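Local coordinates for protein agmatine ureohydrolase (Thermoplasma volcanium GSS1, PDB 3PZL) that probably hydrolyses agmatine to putrescine and urea, as a member of the arginase family that binds two manganese ions per subunit, at residues G122-S125 with I126-G129; H160-V163 with T164-L168; S198-S201 with S202-K206; V254-L257 with I258-S262; A295-E298 with K299-E303. All coordinates share one frame; numbering follows the deposited sequence.

Contact 1 (G122-S125 with I126-G129); sequences GEHS and ITVG. With MN (manganese (II) ion), chain F.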
loop_
_atom_site.group_PDB
_atom_site.type_symbol
_atom_site.label_atom_id
_atom_site.label_comp_id
_atom_site.label_asym_id
_atom_site.label_seq_id
_atom_site.Cartn_x
_atom_site.Cartn_y
_atom_site.Cartn_z
ATOM N N GLY B 122 -0.854 6.938 21.781
ATOM C CA GLY B 122 -1.177 5.749 21.077
ATOM C C GLY B 122 -2.445 5.253 21.756
ATOM O O GLY B 122 -3.544 5.810 21.514
ATOM N N GLU B 123 -2.298 4.238 22.616
ATOM C CA GLU B 123 -3.444 3.562 23.258
ATOM C C GLU B 123 -4.276 4.466 24.130
ATOM O O GLU B 123 -3.871 5.590 24.440
ATOM C CB GLU B 123 -2.993 2.444 24.167
ATOM C CG GLU B 123 -2.432 1.289 23.489
ATOM C CD GLU B 123 -2.069 0.222 24.458
ATOM O OE1 GLU B 123 -2.126 0.463 25.690
ATOM O OE2 GLU B 123 -1.724 -0.871 23.973
ATOM N N HIS B 124 -5.432 3.942 24.531
ATOM C CA HIS B 124 -6.386 4.671 25.359
ATOM C C HIS B 124 -6.030 4.566 26.834
ATOM O O HIS B 124 -6.510 5.346 27.649
ATOM C CB HIS B 124 -7.817 4.171 25.136
ATOM C CG HIS B 124 -8.862 5.173 25.489
ATOM N ND1 HIS B 124 -10.206 4.984 25.183
ATOM C CD2 HIS B 124 -8.758 6.383 26.109
ATOM C CE1 HIS B 124 -10.887 6.031 25.624
ATOM N NE2 HIS B 124 -10.035 6.886 26.199
ATOM N N SER B 125 -5.180 3.619 27.187
ATOM C CA SER B 125 -4.907 3.417 28.587
ATOM C C SER B 125 -4.063 4.532 29.171
ATOM O O SER B 125 -3.967 4.639 30.383
ATOM C CB SER B 125 -4.242 2.077 28.824
ATOM O OG SER B 125 -3.036 1.997 28.081
ATOM N N ILE B 126 -3.468 5.379 28.344
ATOM C CA ILE B 126 -2.762 6.523 28.886
ATOM C C ILE B 126 -3.685 7.510 29.596
ATOM O O ILE B 126 -3.232 8.274 30.449
ATOM C CB ILE B 126 -1.965 7.229 27.828
ATOM C CG1 ILE B 126 -2.866 7.751 26.710
ATOM C CG2 ILE B 126 -0.929 6.283 27.258
ATOM C CD1 ILE B 126 -2.159 8.609 25.683
ATOM N N THR B 127 -4.969 7.491 29.216
ATOM C CA THR B 127 -6.030 8.341 29.787
ATOM C C THR B 127 -6.207 8.125 31.286
ATOM O O THR B 127 -6.386 9.066 32.028
ATOM C CB THR B 127 -7.369 8.132 29.030
ATOM O OG1 THR B 127 -7.255 8.721 27.745
ATOM C CG2 THR B 127 -8.511 8.800 29.692
ATOM N N VAL B 128 -6.129 6.879 31.719
ATOM C CA VAL B 128 -6.186 6.549 33.132
ATOM C C VAL B 128 -5.305 7.524 33.940
ATOM O O VAL B 128 -5.748 8.103 34.941
ATOM C CB VAL B 128 -5.782 5.069 33.375
ATOM C CG1 VAL B 128 -5.737 4.732 34.844
ATOM C CG2 VAL B 128 -6.731 4.127 32.636
ATOM N N GLY B 129 -4.075 7.731 33.481
ATOM C CA GLY B 129 -3.144 8.611 34.145
ATOM C C GLY B 129 -3.811 9.928 34.399
ATOM O O GLY B 129 -4.026 10.313 35.545
HETATM MN MN MN F . -10.737 2.757 24.413
#

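Contact 2 (H160-V163 with T164-L168); sequences HACV and TRRAL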
loop_
_atom_site.group_PDB
_atom_site.type_symbol
_atom_site.label_atom_id
_atom_site.label_comp_id
_atom_site.label_asym_id
_atom_site.label_seq_id
_atom_site.Cartn_x
_atom_site.Cartn_y
_atom_site.Cartn_z
ATOM N N HIS B 160 -5.882 -1.613 27.762
ATOM C CA HIS B 160 -6.635 -0.518 27.113
ATOM C C HIS B 160 -8.123 -0.802 26.831
ATOM O O HIS B 160 -8.836 0.043 26.272
ATOM C CB HIS B 160 -5.917 -0.027 25.843
ATOM C CG HIS B 160 -6.165 -0.879 24.630
ATOM N ND1 HIS B 160 -6.052 -2.258 24.642
ATOM C CD2 HIS B 160 -6.503 -0.544 23.363
ATOM C CE1 HIS B 160 -6.321 -2.732 23.438
ATOM N NE2 HIS B 160 -6.595 -1.712 22.644
ATOM N N ALA B 161 -8.580 -1.987 27.216
ATOM C CA ALA B 161 -9.987 -2.330 27.136
ATOM C C ALA B 161 -10.666 -2.221 28.513
ATOM O O ALA B 161 -11.804 -2.671 28.694
ATOM C CB ALA B 161 -10.129 -3.733 26.580
ATOM N N CYS B 162 -9.965 -1.623 29.474
ATOM C CA CYS B 162 -10.442 -1.516 30.844
ATOM C C CYS B 162 -10.415 -0.072 31.309
ATOM O O CYS B 162 -10.728 0.208 32.480
ATOM C CB CYS B 162 -9.550 -2.326 31.773
ATOM S SG CYS B 162 -9.352 -4.041 31.355
ATOM N N VAL B 163 -10.043 0.842 30.405
ATOM C CA VAL B 163 -9.897 2.251 30.769
ATOM C C VAL B 163 -11.129 2.811 31.515
ATOM O O VAL B 163 -10.983 3.451 32.557
ATOM C CB VAL B 163 -9.422 3.146 29.581
ATOM C CG1 VAL B 163 -10.241 2.921 28.415
ATOM C CG2 VAL B 163 -9.471 4.624 29.934
ATOM N N THR B 164 -12.329 2.547 31.011
ATOM C CA THR B 164 -13.535 3.084 31.644
ATOM C C THR B 164 -13.700 2.542 33.048
ATOM O O THR B 164 -14.126 3.256 33.933
ATOM C CB THR B 164 -14.823 2.811 30.828
ATOM O OG1 THR B 164 -14.687 3.360 29.511
ATOM C CG2 THR B 164 -16.021 3.472 31.501
ATOM N N ARG B 165 -13.361 1.276 33.238
ATOM C CA ARG B 165 -13.529 0.633 34.515
ATOM C C ARG B 165 -12.637 1.292 35.534
ATOM O O ARG B 165 -13.084 1.676 36.608
ATOM C CB ARG B 165 -13.167 -0.829 34.412
ATOM C CG ARG B 165 -13.636 -1.629 35.596
ATOM C CD ARG B 165 -14.986 -2.244 35.334
ATOM N NE ARG B 165 -15.556 -2.751 36.578
ATOM C CZ ARG B 165 -16.472 -3.714 36.664
ATOM N NH1 ARG B 165 -16.938 -4.315 35.563
ATOM N NH2 ARG B 165 -16.924 -4.080 37.862
ATOM N N ARG B 166 -11.367 1.421 35.184
ATOM C CA ARG B 166 -10.394 2.093 36.033
ATOM C C ARG B 166 -10.784 3.552 36.288
ATOM O O ARG B 166 -10.393 4.131 37.312
ATOM C CB ARG B 166 -8.996 1.979 35.413
ATOM C CG ARG B 166 -7.934 1.231 36.243
ATOM C CD ARG B 166 -8.460 0.068 37.079
ATOM N NE ARG B 166 -8.617 -1.122 36.260
ATOM C CZ ARG B 166 -9.658 -1.949 36.328
ATOM N NH1 ARG B 166 -10.660 -1.713 37.178
ATOM N NH2 ARG B 166 -9.699 -3.004 35.527
ATOM N N ALA B 167 -11.575 4.129 35.382
ATOM C CA ALA B 167 -12.053 5.502 35.550
ATOM C C ALA B 167 -13.136 5.597 36.627
ATOM O O ALA B 167 -13.095 6.479 37.477
ATOM C CB ALA B 167 -12.541 6.065 34.232
ATOM N N LEU B 168 -14.085 4.667 36.587
ATOM C CA LEU B 168 -15.121 4.553 37.598
ATOM C C LEU B 168 -14.521 4.311 38.989
ATOM O O LEU B 168 -14.970 4.910 39.971
ATOM C CB LEU B 168 -16.113 3.441 37.222
ATOM C CG LEU B 168 -17.420 3.304 38.014
ATOM C CD1 LEU B 168 -18.116 4.639 38.137
ATOM C CD2 LEU B 168 -18.344 2.303 37.364
#

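Contact 3 (S198-S201 with S202-K206); sequences SFIS and SFDVK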
loop_
_atom_site.group_PDB
_atom_site.type_symbol
_atom_site.label_atom_id
_atom_site.label_comp_id
_atom_site.label_asym_id
_atom_site.label_seq_id
_atom_site.Cartn_x
_atom_site.Cartn_y
_atom_site.Cartn_z
ATOM N N SER B 198 -22.666 6.591 32.239
ATOM C CA SER B 198 -23.557 6.956 31.155
ATOM C C SER B 198 -22.964 6.514 29.812
ATOM O O SER B 198 -21.905 6.994 29.405
ATOM C CB SER B 198 -23.803 8.466 31.190
ATOM O OG SER B 198 -25.099 8.780 30.726
ATOM N N PHE B 199 -23.630 5.576 29.144
ATOM C CA PHE B 199 -23.158 5.111 27.843
ATOM C C PHE B 199 -24.167 5.529 26.797
ATOM O O PHE B 199 -25.347 5.217 26.903
ATOM C CB PHE B 199 -22.985 3.581 27.807
ATOM C CG PHE B 199 -21.798 3.068 28.582
ATOM C CD1 PHE B 199 -21.975 2.336 29.755
ATOM C CD2 PHE B 199 -20.492 3.286 28.125
ATOM C CE1 PHE B 199 -20.868 1.851 30.463
ATOM C CE2 PHE B 199 -19.383 2.805 28.841
ATOM C CZ PHE B 199 -19.571 2.086 29.998
ATOM N N ILE B 200 -23.706 6.234 25.779
ATOM C CA ILE B 200 -24.593 6.644 24.726
ATOM C C ILE B 200 -24.153 6.009 23.421
ATOM O O ILE B 200 -23.012 6.213 22.935
ATOM C CB ILE B 200 -24.675 8.157 24.663
ATOM C CG1 ILE B 200 -25.303 8.654 25.951
ATOM C CG2 ILE B 200 -25.526 8.623 23.491
ATOM C CD1 ILE B 200 -24.777 9.974 26.379
ATOM N N SER B 201 -25.070 5.217 22.869
ATOM C CA SER B 201 -24.811 4.450 21.668
ATOM C C SER B 201 -24.717 5.346 20.439
ATOM O O SER B 201 -25.449 6.320 20.342
ATOM C CB SER B 201 -25.905 3.391 21.472
ATOM O OG SER B 201 -27.088 3.978 20.946
ATOM N N SER B 202 -23.855 4.986 19.487
ATOM C CA SER B 202 -23.814 5.700 18.223
ATOM C C SER B 202 -25.172 5.720 17.526
ATOM O O SER B 202 -25.442 6.604 16.729
ATOM C CB SER B 202 -22.731 5.122 17.295
ATOM O OG SER B 202 -23.069 3.826 16.856
ATOM N N PHE B 203 -26.014 4.733 17.829
ATOM C CA PHE B 203 -27.399 4.674 17.332
ATOM C C PHE B 203 -28.310 5.705 17.980
ATOM O O PHE B 203 -29.111 6.340 17.282
ATOM C CB PHE B 203 -27.973 3.281 17.521
ATOM C CG PHE B 203 -27.067 2.186 17.028
ATOM C CD1 PHE B 203 -26.836 2.011 15.662
ATOM C CD2 PHE B 203 -26.427 1.326 17.927
ATOM C CE1 PHE B 203 -26.006 1.006 15.205
ATOM C CE2 PHE B 203 -25.588 0.308 17.449
ATOM C CZ PHE B 203 -25.393 0.164 16.091
ATOM N N ASP B 204 -28.170 5.877 19.303
ATOM C CA ASP B 204 -28.781 7.015 20.020
ATOM C C ASP B 204 -28.509 8.337 19.298
ATOM O O ASP B 204 -29.451 9.077 18.962
ATOM C CB ASP B 204 -28.272 7.115 21.464
ATOM C CG ASP B 204 -28.834 6.026 22.357
ATOM O OD1 ASP B 204 -29.918 5.456 22.023
ATOM O OD2 ASP B 204 -28.181 5.732 23.396
ATOM N N VAL B 205 -27.231 8.625 19.064
ATOM C CA VAL B 205 -26.837 9.857 18.415
ATOM C C VAL B 205 -27.484 9.992 17.038
ATOM O O VAL B 205 -28.058 11.024 16.715
ATOM C CB VAL B 205 -25.304 9.953 18.268
ATOM C CG1 VAL B 205 -24.919 11.241 17.604
ATOM C CG2 VAL B 205 -24.649 9.845 19.602
ATOM N N LYS B 206 -27.383 8.946 16.233
ATOM C CA LYS B 206 -27.843 8.994 14.856
ATOM C C LYS B 206 -29.364 9.217 14.854
ATOM O O LYS B 206 -29.899 9.833 13.936
ATOM C CB LYS B 206 -27.379 7.709 14.109
ATOM C CG LYS B 206 -27.825 7.514 12.640
ATOM C CD LYS B 206 -27.406 8.657 11.717
ATOM C CE LYS B 206 -28.315 8.727 10.457
ATOM N NZ LYS B 206 -28.781 10.191 10.168
#

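Contact 4 (V254-L257 with I258-S262); sequences VRRL and IERLS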
loop_
_atom_site.group_PDB
_atom_site.type_symbol
_atom_site.label_atom_id
_atom_site.label_comp_id
_atom_site.label_asym_id
_atom_site.label_seq_id
_atom_site.Cartn_x
_atom_site.Cartn_y
_atom_site.Cartn_z
ATOM N N VAL B 254 -18.142 14.723 16.459
ATOM C CA VAL B 254 -17.132 14.841 17.471
ATOM C C VAL B 254 -16.712 16.281 17.533
ATOM O O VAL B 254 -16.320 16.776 18.597
ATOM C CB VAL B 254 -15.948 13.911 17.206
ATOM C CG1 VAL B 254 -14.828 14.146 18.170
ATOM C CG2 VAL B 254 -16.390 12.461 17.316
ATOM N N ARG B 255 -16.823 16.976 16.404
ATOM C CA ARG B 255 -16.379 18.361 16.322
ATOM C C ARG B 255 -17.328 19.191 17.126
ATOM O O ARG B 255 -16.910 20.052 17.886
ATOM C CB ARG B 255 -16.322 18.834 14.865
ATOM C CG ARG B 255 -16.028 20.332 14.655
ATOM C CD ARG B 255 -16.239 20.701 13.183
ATOM N NE ARG B 255 -16.004 22.127 12.863
ATOM C CZ ARG B 255 -16.981 23.028 12.711
ATOM N NH1 ARG B 255 -18.227 22.649 12.893
ATOM N NH2 ARG B 255 -16.721 24.299 12.395
ATOM N N ARG B 256 -18.613 18.901 16.981
ATOM C CA ARG B 256 -19.647 19.621 17.699
ATOM C C ARG B 256 -19.496 19.383 19.185
ATOM O O ARG B 256 -19.652 20.286 19.979
ATOM C CB ARG B 256 -21.032 19.205 17.173
ATOM C CG ARG B 256 -22.203 19.907 17.813
ATOM C CD ARG B 256 -22.279 21.380 17.465
ATOM N NE ARG B 256 -23.364 22.021 18.194
ATOM C CZ ARG B 256 -23.654 23.315 18.141
ATOM N NH1 ARG B 256 -22.913 24.128 17.411
ATOM N NH2 ARG B 256 -24.664 23.796 18.860
ATOM N N LEU B 257 -19.171 18.165 19.564
ATOM C CA LEU B 257 -18.923 17.856 20.969
ATOM C C LEU B 257 -17.816 18.723 21.568
ATOM O O LEU B 257 -17.908 19.163 22.704
ATOM C CB LEU B 257 -18.605 16.362 21.191
ATOM C CG LEU B 257 -18.508 15.957 22.687
ATOM C CD1 LEU B 257 -18.964 14.589 22.991
ATOM C CD2 LEU B 257 -17.129 16.106 23.187
ATOM N N ILE B 258 -16.788 18.983 20.783
ATOM C CA ILE B 258 -15.636 19.712 21.238
ATOM C C ILE B 258 -15.909 21.200 21.224
ATOM O O ILE B 258 -15.695 21.884 22.224
ATOM C CB ILE B 258 -14.406 19.358 20.383
ATOM C CG1 ILE B 258 -14.096 17.849 20.520
ATOM C CG2 ILE B 258 -13.213 20.199 20.785
ATOM C CD1 ILE B 258 -13.096 17.314 19.561
ATOM N N GLU B 259 -16.360 21.699 20.078
ATOM C CA GLU B 259 -16.845 23.084 19.916
ATOM C C GLU B 259 -17.577 23.529 21.215
ATOM O O GLU B 259 -17.199 24.500 21.863
ATOM C CB GLU B 259 -17.854 23.059 18.765
ATOM C CG GLU B 259 -17.924 24.230 17.881
ATOM C CD GLU B 259 -19.084 24.140 16.876
ATOM O OE1 GLU B 259 -20.157 23.583 17.189
ATOM O OE2 GLU B 259 -18.927 24.636 15.745
ATOM N N ARG B 260 -18.599 22.757 21.586
ATOM C CA ARG B 260 -19.528 23.087 22.643
ATOM C C ARG B 260 -18.992 22.917 24.074
ATOM O O ARG B 260 -19.522 23.511 24.992
ATOM C CB ARG B 260 -20.764 22.213 22.465
ATOM C CG ARG B 260 -21.673 22.608 21.310
ATOM C CD ARG B 260 -22.428 23.917 21.571
ATOM N NE ARG B 260 -22.985 24.027 22.926
ATOM C CZ ARG B 260 -23.974 23.265 23.417
ATOM N NH1 ARG B 260 -24.534 22.292 22.691
ATOM N NH2 ARG B 260 -24.391 23.454 24.663
ATOM N N LEU B 261 -17.943 22.130 24.247
ATOM C CA LEU B 261 -17.463 21.772 25.568
ATOM C C LEU B 261 -16.041 22.222 25.940
ATOM O O LEU B 261 -15.596 21.988 27.061
ATOM C CB LEU B 261 -17.582 20.259 25.750
ATOM C CG LEU B 261 -18.788 19.705 26.489
ATOM C CD1 LEU B 261 -20.019 20.590 26.407
ATOM C CD2 LEU B 261 -19.110 18.340 25.963
ATOM N N SER B 262 -15.325 22.848 25.015
ATOM C CA SER B 262 -13.892 23.107 25.218
ATOM C C SER B 262 -13.682 24.264 26.194
ATOM O O SER B 262 -12.629 24.370 26.804
ATOM C CB SER B 262 -13.200 23.413 23.908
ATOM O OG SER B 262 -13.851 24.508 23.320
#

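Contact 5 (A295-E298 with K299-E303); sequences ASRE and KYYKE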
loop_
_atom_site.group_PDB
_atom_site.type_symbol
_atom_site.label_atom_id
_atom_site.label_comp_id
_atom_site.label_asym_id
_atom_site.label_seq_id
_atom_site.Cartn_x
_atom_site.Cartn_y
_atom_site.Cartn_z
ATOM N N ALA B 295 -9.113 26.377 19.168
ATOM C CA ALA B 295 -9.753 27.518 18.536
ATOM C C ALA B 295 -11.092 27.835 19.167
ATOM O O ALA B 295 -11.352 28.977 19.514
ATOM C CB ALA B 295 -9.885 27.335 16.997
ATOM N N SER B 296 -11.953 26.844 19.317
ATOM C CA SER B 296 -13.284 27.126 19.844
ATOM C C SER B 296 -13.225 27.571 21.301
ATOM O O SER B 296 -14.085 28.325 21.769
ATOM C CB SER B 296 -14.201 25.926 19.721
ATOM O OG SER B 296 -13.762 24.920 20.594
ATOM N N ARG B 297 -12.219 27.101 22.025
ATOM C CA ARG B 297 -12.020 27.563 23.390
ATOM C C ARG B 297 -11.545 29.016 23.434
ATOM O O ARG B 297 -11.984 29.783 24.293
ATOM C CB ARG B 297 -11.025 26.668 24.129
ATOM C CG ARG B 297 -10.910 26.983 25.586
ATOM C CD ARG B 297 -10.222 25.858 26.325
ATOM N NE ARG B 297 -10.341 26.003 27.779
ATOM C CZ ARG B 297 -9.564 26.794 28.502
ATOM N NH1 ARG B 297 -8.612 27.486 27.901
ATOM N NH2 ARG B 297 -9.720 26.879 29.818
ATOM N N GLU B 298 -10.661 29.390 22.510
ATOM C CA GLU B 298 -10.175 30.749 22.444
ATOM C C GLU B 298 -11.286 31.687 22.050
ATOM O O GLU B 298 -11.309 32.836 22.513
ATOM C CB GLU B 298 -8.994 30.886 21.466
ATOM C CG GLU B 298 -7.659 30.324 21.978
ATOM C CD GLU B 298 -7.173 30.992 23.259
ATOM O OE1 GLU B 298 -6.930 32.201 23.249
ATOM O OE2 GLU B 298 -7.004 30.311 24.277
ATOM N N LYS B 299 -12.195 31.204 21.195
ATOM C CA LYS B 299 -13.380 31.979 20.769
ATOM C C LYS B 299 -14.246 32.314 21.963
ATOM O O LYS B 299 -14.833 33.383 22.015
ATOM C CB LYS B 299 -14.229 31.218 19.762
ATOM C CG LYS B 299 -15.289 32.051 19.059
ATOM C CD LYS B 299 -16.478 31.167 18.601
ATOM C CE LYS B 299 -17.087 31.614 17.251
ATOM N NZ LYS B 299 -17.936 32.813 17.372
ATOM N N TYR B 300 -14.315 31.401 22.926
ATOM C CA TYR B 300 -15.127 31.619 24.096
ATOM C C TYR B 300 -14.503 32.709 24.948
ATOM O O TYR B 300 -15.196 33.644 25.355
ATOM C CB TYR B 300 -15.355 30.323 24.900
ATOM C CG TYR B 300 -16.293 30.521 26.065
ATOM C CD1 TYR B 300 -17.657 30.337 25.924
ATOM C CD2 TYR B 300 -15.815 30.928 27.303
ATOM C CE1 TYR B 300 -18.518 30.546 26.994
ATOM C CE2 TYR B 300 -16.658 31.139 28.368
ATOM C CZ TYR B 300 -18.002 30.945 28.214
ATOM O OH TYR B 300 -18.840 31.158 29.296
ATOM N N TYR B 301 -13.201 32.599 25.192
ATOM C CA TYR B 301 -12.498 33.565 26.043
ATOM C C TYR B 301 -12.246 34.916 25.417
ATOM O O TYR B 301 -11.943 35.867 26.120
ATOM C CB TYR B 301 -11.240 32.963 26.682
ATOM C CG TYR B 301 -11.668 31.807 27.559
ATOM C CD1 TYR B 301 -12.144 32.023 28.878
ATOM C CD2 TYR B 301 -11.704 30.493 27.040
ATOM C CE1 TYR B 301 -12.589 30.949 29.664
ATOM C CE2 TYR B 301 -12.139 29.418 27.802
ATOM C CZ TYR B 301 -12.586 29.642 29.115
ATOM O OH TYR B 301 -13.014 28.560 29.882
ATOM N N LYS B 302 -12.408 35.009 24.103
ATOM C CA LYS B 302 -12.333 36.295 23.424
ATOM C C LYS B 302 -13.708 36.958 23.463
ATOM O O LYS B 302 -13.821 38.165 23.548
ATOM C CB LYS B 302 -11.838 36.121 21.983
ATOM C CG LYS B 302 -11.936 37.390 21.138
ATOM C CD LYS B 302 -11.913 37.118 19.627
ATOM C CE LYS B 302 -10.482 37.096 19.085
ATOM N NZ LYS B 302 -10.497 36.950 17.584
ATOM N N GLU B 303 -14.759 36.153 23.417
ATOM C CA GLU B 303 -16.110 36.682 23.493
ATOM C C GLU B 303 -16.545 36.988 24.935
ATOM O O GLU B 303 -17.083 38.066 25.201
ATOM C CB GLU B 303 -17.100 35.720 22.844
ATOM C CG GLU B 303 -17.189 35.832 21.329
ATOM C CD GLU B 303 -18.092 34.738 20.722
ATOM O OE1 GLU B 303 -18.602 33.867 21.491
ATOM O OE2 GLU B 303 -18.285 34.737 19.479
#

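Contact 1 (G122-S125 with I126-G129)
His-124 and Thr-127 meet where the loop after strand 116-121 turns into a helix beside the metal site. Metal coordination comes first: His-124 ND1 lies 2.4 Å from the manganese ion, which Asp-144, Asp-148 and Asp-229 also bind. With CG anti to the backbone N (chi1 -157°), the imidazole reaches the ion while presenting its CD2 edge to Thr-127, whose small hydroxyl fits in the ring plane, OG1 3.2 Å from CD2. Histidine suits the place because its second nitrogen, NE2, bonds to Ser-227, and the two ties hold the ring's rotation; Ser-227 and Asp-269 orient the Thr-127 hydroxyl. Among the hydrogen bonds, Thr-127 N reaches His-124 O at 3.1 Å from above the carbonyl plane, and a weak bond joins Val-128 N to Ser-125 O. Ser-125 OG donates to Glu-123 OE1 (3.0 Å), while Ser-48 holds Glu-123 OE2. Without the hydroxyl, as with an alanine here, Glu-123 OE1 would probably lose this donor and the carboxylate be freer to turn. The branched Ile-126 leans its CG1 past Glu-123 O and packs on Val-99 of helix 96-112 and Val-271 of strand 265-271, and Val-128 rests on helices 96-112 and 163-171.

Contact 2 (H160-V163 with T164-L168)
Arg-166 doubles back toward Cys-162 because its chain bends twice, at chi2 (34°) and chi3 (81°), which sets NH2 3.8 Å from Cys-162 CB. The thiol stays beside the backbone N, with SG anti to the carbonyl carbon, and CB is left to meet the guanidinium obliquely. That cationic group is anchored elsewhere: Asp-169 pairs with NH1, and Lys-157 O accepts from NE. At the backbone, Arg-166 N gives a nearly straight bond to Cys-162 O at 3.0 Å (172°), entering almost in line with the C=O bond. Cys-162 is the N-cap of helix 163-171, which follows the loop carrying the metal ligands Asp-144, His-146 and Asp-148 after strand 138-143. One residue on, Ala-167 N bonds to Val-163 O at 3.0 Å, less straight. Val-163, its CB directed away from the following turn, packs its branched, uncharged side chain by Asp-148, and thus lines the metal site without offering it a ligand atom. Arg-165 CB passes 3.3 Å from Cys-162 O, but its long chain leads outward to a salt bridge with Asp-191 and a cation-pi contact with Phe-149.

Contact 3 (S198-S201 with S202-K206)
Phe-203 meets Ser-201 at its ring edge, where the serine OG lies near the ring plane, 4.1 Å from CD2; one face of the same ring has Ser-202 OG over its centre. That hydroxyl bonds to Phe-247 O, and the ring also packs on Ser-74 of a second subunit. The other flat group, the Asp-204 carboxylate, is approached from above: Ser-201 N meets OD2 at 3.2 Å, 44° out of the carboxylate plane. In return, Asp-204 N donates to Ser-201 OG at 2.7 Å in a bond of 165°. These reciprocal bonds make a capping box at the start of helix 202-220, the turn by which strand 198-201, outermost in this chain's sheet, passes into the helix. Serine suits the N-cap because, with OG lodged between its backbone N and carbonyl carbon (chi1 78°), the hydroxyl reaches the first turn. Val-205 N closes that turn on Ser-201 O at 3.2 Å. Beside the polar box, Ile-200 CG2 rests on Asp-204 CB (3.7 Å) and on the methyl Val-205 CG2. A valine in place of Asp-204 would probably leave Ser-201 N without its acceptor and open the capping box. The carboxylate at the helix start thus answers a backbone N-H of the strand end, and its charge would be expected to suit the helix dipole.

Contact 4 (V254-L257 with I258-S262)
Val-254 sits one turn before Ile-258 on helix 251-261, the helical link of the beta-alpha-beta unit between strands 223-229 and 265-271. Its CG1 touches Ile-258 CD1 at 3.9 Å, a branched aliphatic pair suited to the buried side, where Val-254 packs on Val-143 and Ile-258 on Leu-289 and Phe-293 of helix 281-303. Arg-255 begins a salt-bridge network. Its chain runs extended from CG to NE and sets NH1 3.5 Å from Glu-259 OE2; this oxygen lies well out of the guanidinium plane, so the attraction is of charges alone. The same arginine makes a cation-pi contact with Phe-203 of a third subunit. Arg-256 supplies the other half: bent at chi2 (68°), it brings NH1 within 2.8 Å of Glu-259 OE1, on the syn side though tilted from both planes, which stand 80° apart. Glu-259 thus answers two arginines, one with each oxygen. Over one face of the Arg-256 guanidinium lies Arg-260 CD, 3.5 Å from NH2. The two like charges are close, but each has an acid on helix 202-220: Asp-211 for Arg-256 NE and Glu-215 for Arg-260 NH2. Leu-257 returns to the apolar side, packing on Val-141 of strand 138-143. Its methyl CD2 meets Leu-261 CD2 at 4.1 Å, and Leu-257 O lies 3.3 Å from Leu-261 CB.

Contact 5 (A295-E298 with K299-E303)
Ala-295 O accepts from Lys-299 N at 2.9 Å, and Glu-298 O from Lys-302 N at the same distance, the i to i+4 pattern of an alpha-helix near the end of helix 281-303. The main side-chain meeting is of Arg-297 with Tyr-301, one turn apart. Arg-297 reaches out from the helix side, its CG standing opposite the backbone N (chi1 -173°) and the chain running on extended to NE, and Tyr-301 CE2 comes over the centre of its guanidinium, 3.7 Å from CZ. Ring and guanidinium planes are 42° apart, so the groups are inclined to each other and not stacked flat. The aliphatic stem joins in, Arg-297 CG touching Tyr-301 CE2 at 3.5 Å. One face of the tyrosine ring carries Tyr-300 CD2 over its centre. The polar ends are tied elsewhere: Tyr-301 OH to Tyr-263 O, and both Arg-297 NH1 and Glu-298 OE2 to the hydroxyl of Tyr-37. On the more exposed side, Lys-299 NZ forms a salt bridge with Glu-303 OE2 at 2.9 Å, meeting it from above the carboxylate plane. Amphipathic residues therefore suit this surface turn: tyrosine and arginine give each other apolar cover through ring and stem while their polar tips bind neighbouring parts of the fold.

Contact 1 is wholly buried at the metal site, and contact 2 adjoins it, Val-163 packing against His-124 and Val-128; both mark the entry of a loop into a helix. Contact 3 also opens a helix, but directly from the strand outermost in this chain's sheet and only partly buried; it touches contact 2 through Phe-199 and Thr-164. Contacts 4 and 5 lie within helices, their centres about 12 Å apart, joined by a probable hydrogen bond between Ser-262 and Ser-296. The chemistry follows place: metal ligation in contact 1, a capping box in contact 3, an apolar inner and ion-paired outer side in contact 4, and arginine-aromatic packing in contact 5, nearer the surface.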